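Local coordinates for Exo-1,5-alpha-L-arabinofuranobiosidase (Gibberella zeae, PDB 5M1Z), which probably hydrolyses alpha-L-arabinofuranosidic bonds, cutting arabinobiose units from the ends of 1,5-linked arabinan chains, at residues Y30-E35 against A322-L327; Q87-E92 against E156-T161; M212-K217 against P276-T281. All coordinates share one frame; numbering follows the deposited sequence.

Overall arrangement
The chain forms a six-bladed beta-propeller of four-stranded blades, and all three contacts join innermost strands of neighbouring blades around the central axis. Their centres lie about 11 Å apart pairwise. Interaction 1 spans nearly the whole chain, and interactions 2 and 3 are nested in series inside the loop it closes. Arg32 NE of interaction 1 meets Gln89 OE1 of interaction 2 at 2.8 Å, while Tyr323 OH comes within 3.3 Å of Met212 CE in interaction 3. Phe158 CB of interaction 2 packs 3.3 Å from Pro213 O of interaction 3. At their N-terminal ends the contacts converge on one pocket, where each touches 6LW, itself linked through O5 to the arabinofuranose AHR.

Interaction 1 of 3, residues Y30-E35 against A322-L327; sequences YARPLE and AYTRSL. With 6LW ((Z)-L-Arabinonhydroximo-1,4-lactone), chain B.
Tyr30 and Arg32 lie opposite Thr324 and Ser326 on two segments that run in the same direction, their end-to-end lines 10° apart, with CA atoms 5.9 Å apart for Tyr30 and Thr324. This is the junction of the first and last blades of the propeller, and it illustrates how an inner strand and the loop leading into its neighbour can be joined by side chains and water. Arg32 does most of the work. Its chain bends at CB-CG and brings the guanidinium end-on to Thr324, giving NH2 to the hydroxyl OG1 (2.8 Å, 162° at the hydrogen) and NH1 to the Thr324 carbonyl O (2.9 Å), which it meets in the carbonyl plane. NH1 also reaches back to the O of Ala31 at 3.0 Å, while NE is taken by Gln89. Tyr30 CE1 lies over the centre of the guanidinium, 3.4 Å above its plane. Thr324 divides its two branches: with OG1 anti to the backbone N (chi1 -164°) and turned to the arginine, the methyl CG2 sits over one face of the Tyr30 ring, 3.7 Å from the centroid, a CH-pi contact. Further along, the CD of Pro33 packs 3.3 Å from Ser326 OG, a hydroxyl that also bonds to Met340. Two waters link Tyr30 N and Ala31 N to the same Tyr323 O. The phenol of Tyr323 continues from here to the bound lactone. With NH1 divided between two carbonyls, and NH2 and NE each held by an oxygen, the buried guanidinium is fixed in both position and rotation, and its charge would probably polarise the carbonyls it grips.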
loop_
_atom_site.group_PDB
_atom_site.type_symbol
_atom_site.label_atom_id
_atom_site.label_comp_id
_atom_site.label_asym_id
_atom_site.label_seq_id
_atom_site.Cartn_x
_atom_site.Cartn_y
_atom_site.Cartn_z
ATOM N N TYR A 30 6.387 6.467 2.324
ATOM C CA TYR A 30 5.129 5.667 2.237
ATOM C C TYR A 30 3.983 6.477 1.725
ATOM O O TYR A 30 3.001 6.714 2.421
ATOM C CB TYR A 30 4.791 5.030 3.620
ATOM C CG TYR A 30 4.035 3.726 3.625
ATOM C CD1 TYR A 30 2.702 3.666 3.317
ATOM C CD2 TYR A 30 4.664 2.546 4.024
ATOM C CE1 TYR A 30 2.000 2.471 3.379
ATOM C CE2 TYR A 30 3.999 1.355 4.052
ATOM C CZ TYR A 30 2.671 1.303 3.742
ATOM O OH TYR A 30 2.020 0.098 3.805
ATOM N N ALA A 31 4.105 6.925 0.493
ATOM C CA ALA A 31 3.095 7.724 -0.111
ATOM C C ALA A 31 1.962 6.854 -0.613
ATOM O O ALA A 31 2.178 5.750 -1.075
ATOM C CB ALA A 31 3.648 8.537 -1.256
ATOM N N ARG A 32 0.762 7.405 -0.538
ATOM C CA ARG A 32 -0.460 6.726 -0.941
ATOM C C ARG A 32 -1.466 7.725 -1.530
ATOM O O ARG A 32 -1.758 8.763 -0.934
ATOM C CB ARG A 32 -1.110 5.996 0.203
ATOM C CG ARG A 32 -0.375 4.743 0.719
ATOM C CD ARG A 32 -0.509 3.628 -0.255
ATOM N NE ARG A 32 0.070 2.375 0.205
ATOM C CZ ARG A 32 1.315 1.978 -0.010
ATOM N NH1 ARG A 32 2.185 2.791 -0.601
ATOM N NH2 ARG A 32 1.690 0.776 0.384
ATOM N N PRO A 33 -2.011 7.393 -2.704
ATOM C CA PRO A 33 -2.959 8.275 -3.333
ATOM C C PRO A 33 -4.320 7.615 -3.366
ATOM O O PRO A 33 -4.445 6.421 -3.166
ATOM C CB PRO A 33 -2.428 8.328 -4.744
ATOM C CG PRO A 33 -2.036 6.906 -5.003
ATOM C CD PRO A 33 -1.522 6.384 -3.674
ATOM N N LEU A 34 -5.319 8.400 -3.681
ATOM C CA LEU A 34 -6.694 7.935 -3.811
ATOM C C LEU A 34 -7.463 8.803 -4.791
ATOM O O LEU A 34 -7.407 10.014 -4.693
ATOM C CB LEU A 34 -7.387 8.005 -2.438
ATOM C CG LEU A 34 -8.895 7.696 -2.390
ATOM C CD1 LEU A 34 -9.173 6.260 -2.784
ATOM C CD2 LEU A 34 -9.503 7.882 -1.012
ATOM N N GLU A 35 -8.232 8.190 -5.677
ATOM C CA GLU A 35 -9.153 8.967 -6.520
ATOM C C GLU A 35 -10.580 8.813 -6.022
ATOM O O GLU A 35 -11.084 7.702 -5.968
ATOM C CB GLU A 35 -9.069 8.493 -7.968
ATOM C CG GLU A 35 -9.954 9.307 -8.938
ATOM C CD GLU A 35 -9.987 8.741 -10.376
ATOM O OE1 GLU A 35 -10.224 7.513 -10.565
ATOM O OE2 GLU A 35 -9.786 9.552 -11.310
ATOM N N ALA A 322 11.307 4.274 -5.112
ATOM C CA ALA A 322 10.931 4.599 -3.768
ATOM C C ALA A 322 10.383 3.387 -2.997
ATOM O O ALA A 322 9.753 2.479 -3.565
ATOM C CB ALA A 322 9.896 5.698 -3.772
ATOM N N TYR A 323 10.587 3.417 -1.685
ATOM C CA TYR A 323 10.012 2.411 -0.781
ATOM C C TYR A 323 8.498 2.469 -0.911
ATOM O O TYR A 323 7.900 3.561 -0.873
ATOM C CB TYR A 323 10.462 2.674 0.617
ATOM C CG TYR A 323 9.976 1.662 1.617
ATOM C CD1 TYR A 323 10.449 0.393 1.595
ATOM C CD2 TYR A 323 9.014 2.008 2.571
ATOM C CE1 TYR A 323 9.987 -0.571 2.507
ATOM C CE2 TYR A 323 8.556 1.083 3.497
ATOM C CZ TYR A 323 9.078 -0.210 3.463
ATOM O OH TYR A 323 8.682 -1.121 4.358
ATOM N N THR A 324 7.899 1.315 -1.178
ATOM C CA THR A 324 6.429 1.151 -1.378
ATOM C C THR A 324 5.810 2.228 -2.284
ATOM O O THR A 324 4.740 2.800 -2.062
ATOM C CB THR A 324 5.696 0.951 -0.030
ATOM O OG1 THR A 324 4.374 0.440 -0.251
ATOM C CG2 THR A 324 5.601 2.212 0.789
ATOM N N ARG A 325 6.514 2.484 -3.359
ATOM C CA ARG A 325 6.040 3.360 -4.379
ATOM C C ARG A 325 4.664 2.862 -4.847
ATOM O O ARG A 325 4.460 1.665 -5.034
ATOM C CB ARG A 325 7.053 3.362 -5.533
ATOM C CG ARG A 325 6.815 4.506 -6.497
ATOM C CD ARG A 325 7.810 4.548 -7.667
ATOM N NE ARG A 325 7.664 3.353 -8.505
ATOM C CZ ARG A 325 8.271 3.152 -9.672
ATOM N NH1 ARG A 325 9.054 4.081 -10.187
ATOM N NH2 ARG A 325 8.115 1.991 -10.299
ATOM N N SER A 326 3.710 3.749 -4.964
ATOM C CA SER A 326 2.345 3.344 -5.145
ATOM C C SER A 326 1.826 3.752 -6.517
ATOM O O SER A 326 2.465 4.523 -7.265
ATOM C CB SER A 326 1.465 3.966 -4.053
ATOM O OG SER A 326 1.602 5.383 -4.072
ATOM N N LEU A 327 0.632 3.254 -6.815
ATOM C CA LEU A 327 0.050 3.403 -8.162
ATOM C C LEU A 327 -1.390 3.722 -8.079
ATOM O O LEU A 327 -2.070 3.284 -7.143
ATOM C CB LEU A 327 0.195 2.094 -8.955
ATOM C CG LEU A 327 1.598 1.504 -9.139
ATOM C CD1 LEU A 327 1.575 0.094 -9.776
ATOM C CD2 LEU A 327 2.428 2.471 -9.988
HETATM C C3 6LW B . 7.514 -5.124 7.942
HETATM C C2 6LW B . 7.582 -5.718 6.540
HETATM C C1 6LW B . 8.167 -4.553 5.764
HETATM O O3 6LW B . 7.945 -6.112 8.872
HETATM O O4 6LW B . 8.260 -3.354 6.551
HETATM O O1 6LW B . 10.054 -4.407 4.340
HETATM C C4 6LW B . 8.431 -3.895 7.861
HETATM N N1 6LW B . 8.678 -4.590 4.527
HETATM O O2 6LW B . 6.297 -6.194 6.159
HETATM C C5 6LW B . 8.154 -2.728 8.782
HETATM O O5 6LW B . 9.240 -1.792 8.585
HETATM O O HOH W 1 8.442 6.024 0.153
HETATM O O HOH W 2 5.750 5.457 -1.387
#

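Interaction 2 of 3, residues Q87-E92 against E156-T161; sequences QPQLYE and EPFLMT. With 6LW ((Z)-L-Arabinonhydroximo-1,4-lactone), chain B; AHR (alpha-L-arabinofuranose), chain C.
In this six-bladed beta-propeller, two inner strands 7° from parallel open into the substrate pocket at Gln87 and Glu156, whose side chains cross at a slant, amide and carboxylate planes 56° apart. Both follow the same course: CG is anti to the carbonyl carbon and the chain bends at the next bond, which brings the Gln87 amide nitrogen to AHR and the Glu156 carboxylate to 6LW. The Gln87 amide is used at both ends. OE1 receives Glu156 N at 3.0 Å from well above the carbonyl plane, and NE2 donates to AHR O5, also at 3.0 Å. Glu156 OE1 accepts a hydrogen bond from the 6LW hydroxyl O2 at 2.6 Å and is hydrogen-bonded to Ser171 as well. Deeper in, the amide of Gln89 lies aslant to the Phe158 ring, its CD 3.9 Å from CD2, while its oxygen is bonded to Arg32. One water joins the strands by bridging Gln87 O and Pro157 O, 2.8 Å from each. At the far end the Tyr91 ring takes Leu159 CB over one face, 4.2 Å from the centroid. At the edge of that ring, the Tyr91 hydroxyl OH shares a 2.8 Å hydrogen bond with Thr161 OG1.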
loop_
_atom_site.group_PDB
_atom_site.type_symbol
_atom_site.label_atom_id
_atom_site.label_comp_id
_atom_site.label_asym_id
_atom_site.label_seq_id
_atom_site.Cartn_x
_atom_site.Cartn_y
_atom_site.Cartn_z
ATOM N N GLN A 87 2.499 3.668 7.843
ATOM C CA GLN A 87 1.763 2.874 6.874
ATOM C C GLN A 87 0.330 3.307 6.655
ATOM O O GLN A 87 -0.585 2.464 6.741
ATOM C CB GLN A 87 1.861 1.409 7.301
ATOM C CG GLN A 87 3.318 0.984 7.333
ATOM C CD GLN A 87 3.731 0.169 8.525
ATOM O OE1 GLN A 87 2.903 -0.361 9.268
ATOM N NE2 GLN A 87 5.045 0.119 8.748
ATOM N N PRO A 88 0.125 4.611 6.341
ATOM C CA PRO A 88 -1.212 5.009 5.993
ATOM C C PRO A 88 -1.718 4.359 4.720
ATOM O O PRO A 88 -0.901 3.988 3.870
ATOM C CB PRO A 88 -1.087 6.520 5.782
ATOM C CG PRO A 88 0.312 6.674 5.194
ATOM C CD PRO A 88 1.080 5.707 6.106
ATOM N N GLN A 89 -3.047 4.270 4.567
ATOM C CA GLN A 89 -3.681 3.709 3.354
ATOM C C GLN A 89 -5.030 4.401 3.192
ATOM O O GLN A 89 -5.819 4.414 4.159
ATOM C CB GLN A 89 -3.875 2.211 3.534
ATOM C CG GLN A 89 -4.524 1.520 2.312
ATOM C CD GLN A 89 -3.587 1.596 1.107
ATOM O OE1 GLN A 89 -2.374 1.367 1.233
ATOM N NE2 GLN A 89 -4.114 2.067 -0.040
ATOM N N LEU A 90 -5.285 5.031 2.047
ATOM C CA LEU A 90 -6.532 5.669 1.787
ATOM C C LEU A 90 -7.461 4.778 0.972
ATOM O O LEU A 90 -7.010 4.085 0.102
ATOM C CB LEU A 90 -6.354 7.030 1.045
ATOM C CG LEU A 90 -5.620 8.054 1.917
ATOM C CD1 LEU A 90 -5.116 9.187 1.032
ATOM C CD2 LEU A 90 -6.556 8.575 3.002
ATOM N N TYR A 91 -8.762 4.853 1.224
ATOM C CA TYR A 91 -9.712 3.983 0.511
ATOM C C TYR A 91 -11.089 4.662 0.468
ATOM O O TYR A 91 -11.463 5.256 1.438
ATOM C CB TYR A 91 -9.837 2.674 1.293
ATOM C CG TYR A 91 -10.752 1.681 0.644
ATOM C CD1 TYR A 91 -10.394 1.073 -0.592
ATOM C CD2 TYR A 91 -11.969 1.355 1.207
ATOM C CE1 TYR A 91 -11.219 0.151 -1.205
ATOM C CE2 TYR A 91 -12.817 0.420 0.584
ATOM C CZ TYR A 91 -12.430 -0.173 -0.593
ATOM O OH TYR A 91 -13.241 -1.047 -1.203
ATOM N N GLU A 92 -11.812 4.585 -0.630
ATOM C CA GLU A 92 -13.145 5.142 -0.722
ATOM C C GLU A 92 -14.144 3.975 -0.756
ATOM O O GLU A 92 -13.997 3.060 -1.545
ATOM C CB GLU A 92 -13.291 5.967 -1.987
ATOM C CG GLU A 92 -14.670 6.546 -2.210
ATOM C CD GLU A 92 -14.829 7.192 -3.594
ATOM O OE1 GLU A 92 -14.633 6.524 -4.629
ATOM O OE2 GLU A 92 -15.162 8.365 -3.630
ATOM N N GLU A 156 1.060 -2.382 8.061
ATOM C CA GLU A 156 0.776 -2.333 6.598
ATOM C C GLU A 156 -0.629 -2.733 6.204
ATOM O O GLU A 156 -0.823 -3.637 5.405
ATOM C CB GLU A 156 1.836 -3.143 5.816
ATOM C CG GLU A 156 3.237 -2.548 5.997
ATOM C CD GLU A 156 4.373 -3.560 6.118
ATOM O OE1 GLU A 156 4.159 -4.803 6.079
ATOM O OE2 GLU A 156 5.521 -3.059 6.248
ATOM N N PRO A 157 -1.625 -1.985 6.697
ATOM C CA PRO A 157 -3.006 -2.273 6.282
ATOM C C PRO A 157 -3.297 -1.990 4.809
ATOM O O PRO A 157 -2.776 -0.989 4.216
ATOM C CB PRO A 157 -3.852 -1.364 7.198
ATOM C CG PRO A 157 -2.916 -0.244 7.508
ATOM C CD PRO A 157 -1.546 -0.867 7.635
ATOM N N PHE A 158 -4.100 -2.873 4.216
ATOM C CA PHE A 158 -4.659 -2.636 2.902
ATOM C C PHE A 158 -6.139 -3.036 2.905
ATOM O O PHE A 158 -6.481 -4.086 3.400
ATOM C CB PHE A 158 -3.847 -3.369 1.837
ATOM C CG PHE A 158 -4.292 -3.085 0.448
ATOM C CD1 PHE A 158 -5.282 -3.874 -0.146
ATOM C CD2 PHE A 158 -3.706 -2.084 -0.300
ATOM C CE1 PHE A 158 -5.725 -3.621 -1.415
ATOM C CE2 PHE A 158 -4.160 -1.825 -1.608
ATOM C CZ PHE A 158 -5.179 -2.588 -2.156
ATOM N N LEU A 159 -6.993 -2.152 2.377
ATOM C CA LEU A 159 -8.452 -2.254 2.448
ATOM C C LEU A 159 -9.020 -2.568 1.077
ATOM O O LEU A 159 -8.602 -1.985 0.056
ATOM C CB LEU A 159 -9.061 -0.935 2.894
ATOM C CG LEU A 159 -8.862 -0.569 4.349
ATOM C CD1 LEU A 159 -9.235 0.887 4.637
ATOM C CD2 LEU A 159 -9.708 -1.510 5.193
ATOM N N MET A 160 -9.979 -3.492 1.052
ATOM C CA MET A 160 -10.691 -3.781 -0.168
ATOM C C MET A 160 -12.074 -4.410 0.160
ATOM O O MET A 160 -12.186 -5.194 1.083
ATOM C CB MET A 160 -9.846 -4.716 -1.057
ATOM C CG MET A 160 -10.435 -5.023 -2.448
ATOM S SD MET A 160 -9.610 -6.399 -3.300
ATOM C CE MET A 160 -10.295 -7.757 -2.339
ATOM N N THR A 161 -13.084 -4.067 -0.619
ATOM C CA THR A 161 -14.429 -4.598 -0.440
ATOM C C THR A 161 -14.495 -5.951 -1.146
ATOM O O THR A 161 -13.849 -6.167 -2.175
ATOM C CB THR A 161 -15.437 -3.614 -0.987
ATOM O OG1 THR A 161 -15.439 -2.446 -0.136
ATOM C CG2 THR A 161 -16.855 -4.212 -1.041
HETATM C C3 6LW B . 7.514 -5.124 7.942
HETATM C C2 6LW B . 7.582 -5.718 6.540
HETATM C C1 6LW B . 8.167 -4.553 5.764
HETATM O O3 6LW B . 7.945 -6.112 8.872
HETATM O O4 6LW B . 8.260 -3.354 6.551
HETATM O O1 6LW B . 10.054 -4.407 4.340
HETATM C C4 6LW B . 8.431 -3.895 7.861
HETATM N N1 6LW B . 8.678 -4.590 4.527
HETATM O O2 6LW B . 6.297 -6.194 6.159
HETATM C C5 6LW B . 8.154 -2.728 8.782
HETATM O O5 6LW B . 9.240 -1.792 8.585
HETATM O O5 AHR C . 6.762 2.215 7.385
HETATM C C5 AHR C . 8.006 2.508 8.048
HETATM C C4 AHR C . 8.915 1.278 8.128
HETATM O O4 AHR C . 8.184 0.175 8.656
HETATM C C3 AHR C . 10.109 1.444 9.102
HETATM O O3 AHR C . 11.193 2.205 8.527
HETATM C C2 AHR C . 10.426 -0.001 9.509
HETATM O O2 AHR C . 10.981 -0.163 10.822
HETATM C C1 AHR C . 9.045 -0.661 9.463
HETATM O O HOH W 3 -0.502 0.480 4.702
HETATM O O HOH W 4 6.619 -0.441 5.862
HETATM O O HOH W 5 -0.615 -0.696 1.559
#

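Interaction 3 of 3, residues M212-K217 against P276-T281; sequences MPTVAK and PYVVWT. With 6LW ((Z)-L-Arabinonhydroximo-1,4-lactone), chain B.
Val278 N donates to Thr214 OG1 over 3.1 Å, with 138° at the hydrogen, a direct bond made by a side chain between inner strands of neighbouring blades in the six-bladed beta-propeller. The strands run 6° from parallel with axes 5.9 Å apart. The hydroxyl is placed for this by a chi1 of 67°, which sets it between the backbone N and the carbonyl carbon of its own residue. Water fills in where the strands lack direct backbone bonds. One molecule bonds Thr214 OG1 at 2.7 Å and bridges Met212 O and Pro276 O; another donates to Val215 O at 3.0 Å and to Val278 O at 2.6 Å. The same rotation of Thr214 carries its methyl CG2 against Tyr277, where it makes an off-centre CH-pi contact 4.3 Å from the ring centroid. The side chains of Thr214 and Val278 pass one another pointing opposite ways, and beyond them Ala216 CB rests 4.0 Å from Val278 CG1 and also packs on the CB of Trp280. The carbonyl of Lys217 closes this end of the interface against the indole. Nearer the pocket, Met212 CB packs on the Pro276 ring, and the Met212 thioether reaches toward the bound lactone, although the modelled approach is too tight to be read in detail. Around these groups the blades continue their own sheets: Thr214 and Ala216 pair by backbone with Val226 and Ile224, Tyr277 and Val279 with Ser293 and Val291. Phe158 of the preceding blade touches both Thr214 and Tyr277. Trp280 NE1 is hydrogen-bonded to Asn287 O.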
loop_
_atom_site.group_PDB
_atom_site.type_symbol
_atom_site.label_atom_id
_atom_site.label_comp_id
_atom_site.label_asym_id
_atom_site.label_seq_id
_atom_site.Cartn_x
_atom_site.Cartn_y
_atom_site.Cartn_z
ATOM N N MET A 212 3.703 -6.812 3.328
ATOM C CA MET A 212 3.315 -5.680 2.459
ATOM C C MET A 212 2.273 -6.082 1.411
ATOM O O MET A 212 2.492 -5.968 0.210
ATOM C CB MET A 212 4.568 -5.008 1.847
ATOM C CG MET A 212 5.660 -4.864 2.924
ATOM S SD MET A 212 6.918 -3.673 2.600
ATOM C CE MET A 212 6.020 -2.107 2.704
ATOM N N PRO A 213 1.113 -6.510 1.888
ATOM C CA PRO A 213 0.089 -7.001 0.960
ATOM C C PRO A 213 -0.671 -5.916 0.218
ATOM O O PRO A 213 -1.082 -4.923 0.833
ATOM C CB PRO A 213 -0.859 -7.777 1.872
ATOM C CG PRO A 213 -0.742 -7.064 3.200
ATOM C CD PRO A 213 0.676 -6.557 3.288
ATOM N N THR A 214 -0.838 -6.121 -1.081
ATOM C CA THR A 214 -1.772 -5.354 -1.866
ATOM C C THR A 214 -2.543 -6.271 -2.762
ATOM O O THR A 214 -2.121 -7.370 -3.064
ATOM C CB THR A 214 -1.146 -4.157 -2.654
ATOM O OG1 THR A 214 -0.273 -4.616 -3.684
ATOM C CG2 THR A 214 -0.388 -3.197 -1.751
ATOM N N VAL A 215 -3.715 -5.819 -3.180
ATOM C CA VAL A 215 -4.667 -6.680 -3.875
ATOM C C VAL A 215 -5.358 -5.909 -4.990
ATOM O O VAL A 215 -5.730 -4.721 -4.844
ATOM C CB VAL A 215 -5.766 -7.295 -2.939
ATOM C CG1 VAL A 215 -6.549 -8.390 -3.683
ATOM C CG2 VAL A 215 -5.182 -7.915 -1.674
ATOM N N ALA A 216 -5.602 -6.582 -6.102
ATOM C CA ALA A 216 -6.367 -5.972 -7.142
ATOM C C ALA A 216 -7.385 -6.986 -7.769
ATOM O O ALA A 216 -7.152 -8.200 -7.821
ATOM C CB ALA A 216 -5.429 -5.435 -8.195
ATOM N N LYS A 217 -8.481 -6.460 -8.261
ATOM C CA LYS A 217 -9.486 -7.280 -8.902
ATOM C C LYS A 217 -9.273 -7.354 -10.418
ATOM O O LYS A 217 -9.142 -6.346 -11.085
ATOM C CB LYS A 217 -10.861 -6.729 -8.599
ATOM C CG LYS A 217 -11.982 -7.684 -9.019
ATOM C CD LYS A 217 -13.300 -7.055 -8.622
ATOM C CE LYS A 217 -14.453 -7.568 -9.459
ATOM N NZ LYS A 217 -15.200 -8.552 -8.657
ATOM N N PRO A 276 6.041 -4.060 -2.800
ATOM C CA PRO A 276 5.302 -3.958 -4.036
ATOM C C PRO A 276 3.928 -3.341 -3.881
ATOM O O PRO A 276 3.395 -3.262 -2.789
ATOM C CB PRO A 276 5.221 -5.401 -4.483
ATOM C CG PRO A 276 5.138 -6.154 -3.196
ATOM C CD PRO A 276 6.026 -5.432 -2.265
ATOM N N TYR A 277 3.386 -2.883 -4.991
ATOM C CA TYR A 277 2.094 -2.277 -5.058
ATOM C C TYR A 277 1.499 -2.715 -6.416
ATOM O O TYR A 277 2.213 -2.725 -7.428
ATOM C CB TYR A 277 2.170 -0.741 -4.971
ATOM C CG TYR A 277 0.867 -0.149 -4.538
ATOM C CD1 TYR A 277 -0.169 0.014 -5.442
ATOM C CD2 TYR A 277 0.637 0.189 -3.195
ATOM C CE1 TYR A 277 -1.399 0.490 -5.040
ATOM C CE2 TYR A 277 -0.581 0.702 -2.783
ATOM C CZ TYR A 277 -1.589 0.839 -3.712
ATOM O OH TYR A 277 -2.849 1.257 -3.345
ATOM N N VAL A 278 0.264 -3.189 -6.394
ATOM C CA VAL A 278 -0.432 -3.649 -7.608
ATOM C C VAL A 278 -1.724 -2.895 -7.839
ATOM O O VAL A 278 -2.442 -2.572 -6.883
ATOM C CB VAL A 278 -0.769 -5.134 -7.567
ATOM C CG1 VAL A 278 -1.800 -5.485 -6.469
ATOM C CG2 VAL A 278 -1.304 -5.598 -8.899
ATOM N N VAL A 279 -2.006 -2.600 -9.093
ATOM C CA VAL A 279 -3.314 -2.165 -9.537
ATOM C C VAL A 279 -3.661 -2.931 -10.796
ATOM O O VAL A 279 -2.791 -3.576 -11.400
ATOM C CB VAL A 279 -3.420 -0.664 -9.823
ATOM C CG1 VAL A 279 -3.229 0.155 -8.580
ATOM C CG2 VAL A 279 -2.448 -0.215 -10.903
ATOM N N TRP A 280 -4.917 -2.828 -11.178
ATOM C CA TRP A 280 -5.394 -3.343 -12.452
ATOM C C TRP A 280 -6.102 -2.214 -13.170
ATOM O O TRP A 280 -6.837 -1.507 -12.558
ATOM C CB TRP A 280 -6.359 -4.530 -12.287
ATOM C CG TRP A 280 -6.911 -4.975 -13.592
ATOM C CD1 TRP A 280 -6.295 -5.790 -14.495
ATOM C CD2 TRP A 280 -8.161 -4.608 -14.179
ATOM N NE1 TRP A 280 -7.089 -5.987 -15.600
ATOM C CE2 TRP A 280 -8.233 -5.255 -15.450
ATOM C CE3 TRP A 280 -9.235 -3.796 -13.767
ATOM C CZ2 TRP A 280 -9.335 -5.136 -16.301
ATOM C CZ3 TRP A 280 -10.343 -3.673 -14.624
ATOM C CH2 TRP A 280 -10.375 -4.378 -15.893
ATOM N N THR A 281 -5.887 -2.068 -14.471
ATOM C CA THR A 281 -6.662 -1.120 -15.272
ATOM C C THR A 281 -7.306 -1.878 -16.459
ATOM O O THR A 281 -6.717 -2.822 -16.959
ATOM C CB THR A 281 -5.784 0.032 -15.808
ATOM O OG1 THR A 281 -6.512 0.832 -16.780
ATOM C CG2 THR A 281 -4.524 -0.454 -16.458
HETATM C C3 6LW B . 7.514 -5.124 7.942
HETATM C C2 6LW B . 7.582 -5.718 6.540
HETATM C C1 6LW B . 8.167 -4.553 5.764
HETATM O O3 6LW B . 7.945 -6.112 8.872
HETATM O O4 6LW B . 8.260 -3.354 6.551
HETATM O O1 6LW B . 10.054 -4.407 4.340
HETATM C C4 6LW B . 8.431 -3.895 7.861
HETATM N N1 6LW B . 8.678 -4.590 4.527
HETATM O O2 6LW B . 6.297 -6.194 6.159
HETATM C C5 6LW B . 8.154 -2.728 8.782
HETATM O O5 6LW B . 9.240 -1.792 8.585
HETATM O O HOH W 6 1.966 -5.561 -2.529
HETATM O O HOH W 7 -4.864 -2.191 -6.164
#